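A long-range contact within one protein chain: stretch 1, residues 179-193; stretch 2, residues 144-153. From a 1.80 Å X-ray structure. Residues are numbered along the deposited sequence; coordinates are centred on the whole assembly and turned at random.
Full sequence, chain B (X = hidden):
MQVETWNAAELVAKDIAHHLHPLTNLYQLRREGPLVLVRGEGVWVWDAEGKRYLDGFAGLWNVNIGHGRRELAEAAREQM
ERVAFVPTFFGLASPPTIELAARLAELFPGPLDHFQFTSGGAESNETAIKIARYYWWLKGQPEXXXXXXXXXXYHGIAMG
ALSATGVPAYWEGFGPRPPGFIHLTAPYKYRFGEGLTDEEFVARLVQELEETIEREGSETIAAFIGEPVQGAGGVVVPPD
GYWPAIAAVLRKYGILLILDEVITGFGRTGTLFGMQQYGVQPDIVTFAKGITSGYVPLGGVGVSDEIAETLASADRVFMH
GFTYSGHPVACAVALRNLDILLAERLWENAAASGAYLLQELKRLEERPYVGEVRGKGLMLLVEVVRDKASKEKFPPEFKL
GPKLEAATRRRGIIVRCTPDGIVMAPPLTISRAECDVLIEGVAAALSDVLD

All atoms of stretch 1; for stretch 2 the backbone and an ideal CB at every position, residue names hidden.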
# COMPACT_ATOMS: atom_id res chain seq x y z
N PRO B 179 -15.65 -12.42 -0.26
CA PRO B 179 -17.11 -12.36 -0.36
C PRO B 179 -17.74 -11.22 0.45
O PRO B 179 -17.12 -10.75 1.39
CB PRO B 179 -17.55 -13.72 0.23
CG PRO B 179 -16.48 -14.02 1.25
CD PRO B 179 -15.20 -13.48 0.65
N GLY B 180 -18.95 -10.80 0.06
CA GLY B 180 -19.68 -9.77 0.75
C GLY B 180 -19.85 -8.46 0.01
O GLY B 180 -20.21 -7.46 0.63
N PHE B 181 -19.60 -8.43 -1.29
CA PHE B 181 -19.70 -7.20 -2.06
C PHE B 181 -20.85 -7.30 -3.06
O PHE B 181 -20.97 -8.29 -3.78
CB PHE B 181 -18.38 -6.90 -2.78
CG PHE B 181 -17.27 -6.49 -1.85
CD1 PHE B 181 -16.69 -7.42 -1.00
CD2 PHE B 181 -16.82 -5.18 -1.81
CE1 PHE B 181 -15.67 -7.05 -0.14
CE2 PHE B 181 -15.81 -4.81 -0.96
CZ PHE B 181 -15.23 -5.74 -0.12
N ILE B 182 -21.69 -6.26 -3.09
CA ILE B 182 -22.84 -6.19 -3.98
C ILE B 182 -22.65 -4.98 -4.89
O ILE B 182 -22.36 -3.88 -4.41
CB ILE B 182 -24.15 -6.08 -3.19
CG1 ILE B 182 -24.30 -7.29 -2.26
CG2 ILE B 182 -25.34 -5.97 -4.13
CD1 ILE B 182 -25.08 -7.01 -1.01
N HIS B 183 -22.83 -5.19 -6.19
CA HIS B 183 -22.57 -4.16 -7.18
C HIS B 183 -23.88 -3.62 -7.73
O HIS B 183 -24.71 -4.38 -8.23
CB HIS B 183 -21.67 -4.70 -8.30
CG HIS B 183 -20.28 -4.97 -7.84
ND1 HIS B 183 -19.87 -6.21 -7.38
CD2 HIS B 183 -19.21 -4.16 -7.73
CE1 HIS B 183 -18.60 -6.15 -7.03
NE2 HIS B 183 -18.17 -4.91 -7.23
N LEU B 184 -24.05 -2.30 -7.64
CA LEU B 184 -25.20 -1.60 -8.18
C LEU B 184 -24.87 -1.06 -9.57
O LEU B 184 -23.73 -1.09 -10.03
CB LEU B 184 -25.61 -0.46 -7.24
CG LEU B 184 -25.94 -0.77 -5.78
CD1 LEU B 184 -25.79 0.47 -4.91
CD2 LEU B 184 -27.34 -1.33 -5.66
N THR B 185 -25.90 -0.57 -10.26
CA THR B 185 -25.69 0.03 -11.57
C THR B 185 -25.03 1.40 -11.43
O THR B 185 -25.26 2.13 -10.46
CB THR B 185 -27.01 0.18 -12.34
OG1 THR B 185 -27.79 1.23 -11.77
CG2 THR B 185 -27.79 -1.12 -12.32
N ALA B 186 -24.16 1.72 -12.39
CA ALA B 186 -23.47 3.03 -12.42
C ALA B 186 -24.45 4.12 -12.86
O ALA B 186 -25.28 3.84 -13.75
CB ALA B 186 -22.29 2.95 -13.36
N PRO B 187 -24.39 5.35 -12.31
CA PRO B 187 -25.28 6.43 -12.73
C PRO B 187 -24.64 7.01 -14.00
O PRO B 187 -24.10 8.10 -13.96
CB PRO B 187 -25.18 7.43 -11.57
CG PRO B 187 -23.76 7.25 -11.06
CD PRO B 187 -23.46 5.77 -11.25
N TYR B 188 -24.73 6.24 -15.09
CA TYR B 188 -24.12 6.55 -16.38
C TYR B 188 -25.25 6.86 -17.36
O TYR B 188 -25.76 5.97 -18.05
CB TYR B 188 -23.25 5.37 -16.81
CG TYR B 188 -22.51 5.47 -18.12
CD1 TYR B 188 -22.16 6.70 -18.67
CD2 TYR B 188 -22.14 4.32 -18.80
CE1 TYR B 188 -21.47 6.77 -19.87
CE2 TYR B 188 -21.45 4.38 -20.00
CZ TYR B 188 -21.12 5.61 -20.52
OH TYR B 188 -20.44 5.67 -21.72
N LYS B 189 -25.63 8.14 -17.43
CA LYS B 189 -26.83 8.53 -18.17
C LYS B 189 -26.68 8.31 -19.68
O LYS B 189 -27.65 7.97 -20.35
CB LYS B 189 -27.15 10.00 -17.89
CG LYS B 189 -28.58 10.39 -18.24
CD LYS B 189 -28.79 11.88 -18.05
CE LYS B 189 -30.26 12.24 -18.17
NZ LYS B 189 -30.47 13.68 -18.47
N TYR B 190 -25.47 8.51 -20.21
CA TYR B 190 -25.28 8.47 -21.66
C TYR B 190 -25.73 7.14 -22.26
O TYR B 190 -26.28 7.10 -23.36
CB TYR B 190 -23.82 8.74 -22.00
CG TYR B 190 -23.48 8.66 -23.48
CD1 TYR B 190 -24.03 9.56 -24.38
CD2 TYR B 190 -22.61 7.69 -23.96
CE1 TYR B 190 -23.72 9.49 -25.73
CE2 TYR B 190 -22.30 7.62 -25.30
CZ TYR B 190 -22.86 8.52 -26.18
OH TYR B 190 -22.55 8.44 -27.52
N ARG B 191 -25.49 6.04 -21.54
CA ARG B 191 -25.87 4.72 -22.03
C ARG B 191 -26.95 4.03 -21.21
O ARG B 191 -27.60 3.12 -21.73
CB ARG B 191 -24.63 3.81 -22.09
CG ARG B 191 -23.55 4.32 -23.01
CD ARG B 191 -22.45 3.29 -23.23
NE ARG B 191 -21.50 3.73 -24.25
CZ ARG B 191 -21.62 3.47 -25.55
NH1 ARG B 191 -22.65 2.75 -25.99
NH2 ARG B 191 -20.71 3.91 -26.40
N PHE B 192 -27.15 4.43 -19.95
CA PHE B 192 -28.12 3.76 -19.09
C PHE B 192 -29.31 4.63 -18.73
O PHE B 192 -30.25 4.13 -18.11
CB PHE B 192 -27.43 3.29 -17.79
CG PHE B 192 -26.26 2.36 -18.01
CD1 PHE B 192 -26.06 1.72 -19.22
CD2 PHE B 192 -25.35 2.14 -16.99
CE1 PHE B 192 -24.97 0.88 -19.41
CE2 PHE B 192 -24.26 1.30 -17.17
CZ PHE B 192 -24.08 0.67 -18.39
N GLY B 193 -29.31 5.91 -19.10
CA GLY B 193 -30.41 6.80 -18.81
C GLY B 193 -30.97 7.48 -20.04
O GLY B 193 -31.40 8.63 -19.98
N UNK B 144 -23.37 -7.89 9.85
CA UNK B 144 -23.41 -6.68 9.03
C UNK B 144 -22.05 -6.49 8.37
O UNK B 144 -21.19 -5.74 8.85
CB UNK B 144 -23.79 -5.46 9.87
N UNK B 145 -21.84 -7.19 7.26
CA UNK B 145 -20.52 -7.20 6.62
C UNK B 145 -20.59 -6.88 5.13
O UNK B 145 -19.56 -6.59 4.51
CB UNK B 145 -19.85 -8.56 6.82
N UNK B 146 -21.78 -6.92 4.54
CA UNK B 146 -21.90 -6.71 3.10
C UNK B 146 -21.54 -5.28 2.72
O UNK B 146 -21.86 -4.33 3.43
CB UNK B 146 -23.32 -7.04 2.63
N UNK B 147 -20.88 -5.12 1.57
CA UNK B 147 -20.45 -3.81 1.09
C UNK B 147 -21.14 -3.53 -0.23
O UNK B 147 -21.04 -4.33 -1.17
CB UNK B 147 -18.93 -3.74 0.94
N UNK B 148 -21.82 -2.39 -0.31
CA UNK B 148 -22.48 -1.97 -1.54
C UNK B 148 -21.51 -1.16 -2.39
O UNK B 148 -20.88 -0.22 -1.90
CB UNK B 148 -23.74 -1.16 -1.23
N UNK B 149 -21.42 -1.52 -3.67
CA UNK B 149 -20.58 -0.82 -4.63
C UNK B 149 -21.35 -0.74 -5.94
O UNK B 149 -22.48 -1.22 -6.04
CB UNK B 149 -19.23 -1.52 -4.82
N UNK B 150 -20.74 -0.12 -6.95
CA UNK B 150 -21.41 0.11 -8.21
C UNK B 150 -20.59 -0.43 -9.37
O UNK B 150 -19.36 -0.56 -9.29
CB UNK B 150 -21.68 1.60 -8.40
N UNK B 151 -21.29 -0.76 -10.46
CA UNK B 151 -20.63 -1.03 -11.72
C UNK B 151 -19.88 0.22 -12.17
O UNK B 151 -20.33 1.34 -11.93
CB UNK B 151 -21.64 -1.48 -12.78
N UNK B 152 -18.70 0.02 -12.75
CA UNK B 152 -17.79 1.06 -13.24
C UNK B 152 -17.06 1.75 -12.10
O UNK B 152 -16.30 2.69 -12.35
CB UNK B 152 -18.56 2.10 -14.06
N UNK B 153 -17.26 1.33 -10.85
CA UNK B 153 -16.51 1.88 -9.74
C UNK B 153 -15.10 1.30 -9.72
O UNK B 153 -14.88 0.14 -10.09
CB UNK B 153 -17.23 1.60 -8.42

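Positions 144 and 145 precede the shared ladder and are weakly constrained by stretch 1. Neither ideal CB has an atom of stretch 1 within 5.5 Å, so almost any residue would serve; they are Arg144, which makes no contact here, and Val145, which adds little.

From position 146 the two segments run as neighbouring parallel strands. At 146 the CB points sideways, 3.7 Å from Gly180 O and 4.0 Å from Ile182 CD1. A side chain with some aliphatic length would fit, whether it ended in a polar group or not. The residue is Lys146: its CD lies 3.7 Å from Ile182 CD1, while its end leads away and its amino group is bonded elsewhere in the structure.

Position 147 is fixed through its backbone, its N donating to Gly180 O (2.6 Å) and its O accepting from Ile182 N (2.8 Å). Its CB shares a sheet face with Phe181 and sits 3.7 Å from Phe181 CD2, so an apolar residue, beta-branched or otherwise, is expected. Ile147 places its CB over the face of the Phe181 ring, 4.1 Å from the centroid, in a CH-pi contact, and its end then leads away.

Position 148 turns to the other face, that of Ile182 and Leu184. Its ideal CB is 4.5 Å from Leu184 CD1, leaving space for a medium-sized apolar side chain such as leucine, isoleucine or methionine. Leu148 (m, t) brings its end closer, CD2 reaching 3.8 Å from Ile182 CB.

At 149 the backbone bonds resume: N donates to Ile182 O (2.6 Å), and O accepts from Leu184 N at a very short 2.5 Å. The CB is back on the face of Phe181 and His183, 3.9 Å from His183 CD2. A small residue would suit this spot beside the imidazole, although the visible atoms do not demand one. It is Ser149, whose hydroxyl finds its partner elsewhere in the structure.

Position 150 faces the Leu184 side, its CB 3.8 Å from Leu184 O and 4.2 Å from Thr185 O. A long side chain with an aliphatic stem could pack along Leu184 and extend toward Pro187. Arg150 does so, with CG 4.0 Å from Leu184 CB and NH1 3.9 Å from Pro187 CG.

Position 151 closes the ladder, its N donating to Leu184 O in another very short bond of 2.5 Å. The CB points sideways, so many residues would be tolerated; Arg151 runs its CD to 4.3 Å from Thr185 CA.

Position 152 has phi/psi of 76/2, as expected of the third residue in the type II turn from 150 to 153. Glycine would be favoured by these angles, yet the CB points toward Ala186, 3.9 Å from its CB, with Tyr188 and Phe192 beyond, which invites a long apolar chain. Met152 lays its CE over the face of the Tyr188 ring, 4.1 Å from the centroid, while SD lies 3.5 Å from Ala186 CB.

Position 153 touches nothing here; Ala153 ends the turn.

Stretch 2 (144-153) RVKILSRRMA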
# COMPACT_ATOMS: atom_id res chain seq x y z
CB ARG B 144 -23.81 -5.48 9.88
CG ARG B 144 -24.36 -4.31 9.11
CD ARG B 144 -25.33 -3.50 9.96
NE ARG B 144 -26.08 -2.54 9.16
CZ ARG B 144 -27.07 -1.78 9.63
NH1 ARG B 144 -27.70 -0.93 8.82
NH2 ARG B 144 -27.43 -1.87 10.90
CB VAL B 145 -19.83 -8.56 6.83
CG1 VAL B 145 -19.60 -8.81 8.32
CG2 VAL B 145 -20.65 -9.68 6.21
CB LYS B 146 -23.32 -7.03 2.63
CG LYS B 146 -23.73 -8.48 2.85
CD LYS B 146 -25.12 -8.74 2.28
CE LYS B 146 -25.65 -10.09 2.73
NZ LYS B 146 -27.07 -10.29 2.33
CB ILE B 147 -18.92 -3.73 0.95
CG1 ILE B 147 -18.24 -3.97 2.30
CG2 ILE B 147 -18.51 -2.38 0.38
CD1 ILE B 147 -18.32 -2.80 3.25
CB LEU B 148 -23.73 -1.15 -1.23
CG LEU B 148 -24.95 -1.91 -0.70
CD1 LEU B 148 -26.01 -0.93 -0.21
CD2 LEU B 148 -25.52 -2.84 -1.75
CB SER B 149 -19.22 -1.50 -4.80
OG SER B 149 -18.33 -0.68 -5.54
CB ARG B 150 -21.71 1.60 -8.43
CG ARG B 150 -22.57 2.21 -7.35
CD ARG B 150 -22.62 3.73 -7.46
NE ARG B 150 -21.31 4.33 -7.23
CZ ARG B 150 -21.06 5.63 -7.32
NH1 ARG B 150 -22.04 6.47 -7.63
NH2 ARG B 150 -19.84 6.09 -7.09
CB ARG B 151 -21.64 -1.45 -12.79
CG ARG B 151 -22.33 -2.78 -12.54
CD ARG B 151 -23.39 -3.03 -13.61
NE ARG B 151 -23.97 -4.37 -13.52
CZ ARG B 151 -23.52 -5.43 -14.19
NH1 ARG B 151 -22.51 -5.29 -15.04
NH2 ARG B 151 -24.11 -6.61 -14.05
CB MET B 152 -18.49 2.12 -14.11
CG MET B 152 -19.29 1.55 -15.27
SD MET B 152 -20.24 2.79 -16.18
CE MET B 152 -18.94 3.56 -17.15
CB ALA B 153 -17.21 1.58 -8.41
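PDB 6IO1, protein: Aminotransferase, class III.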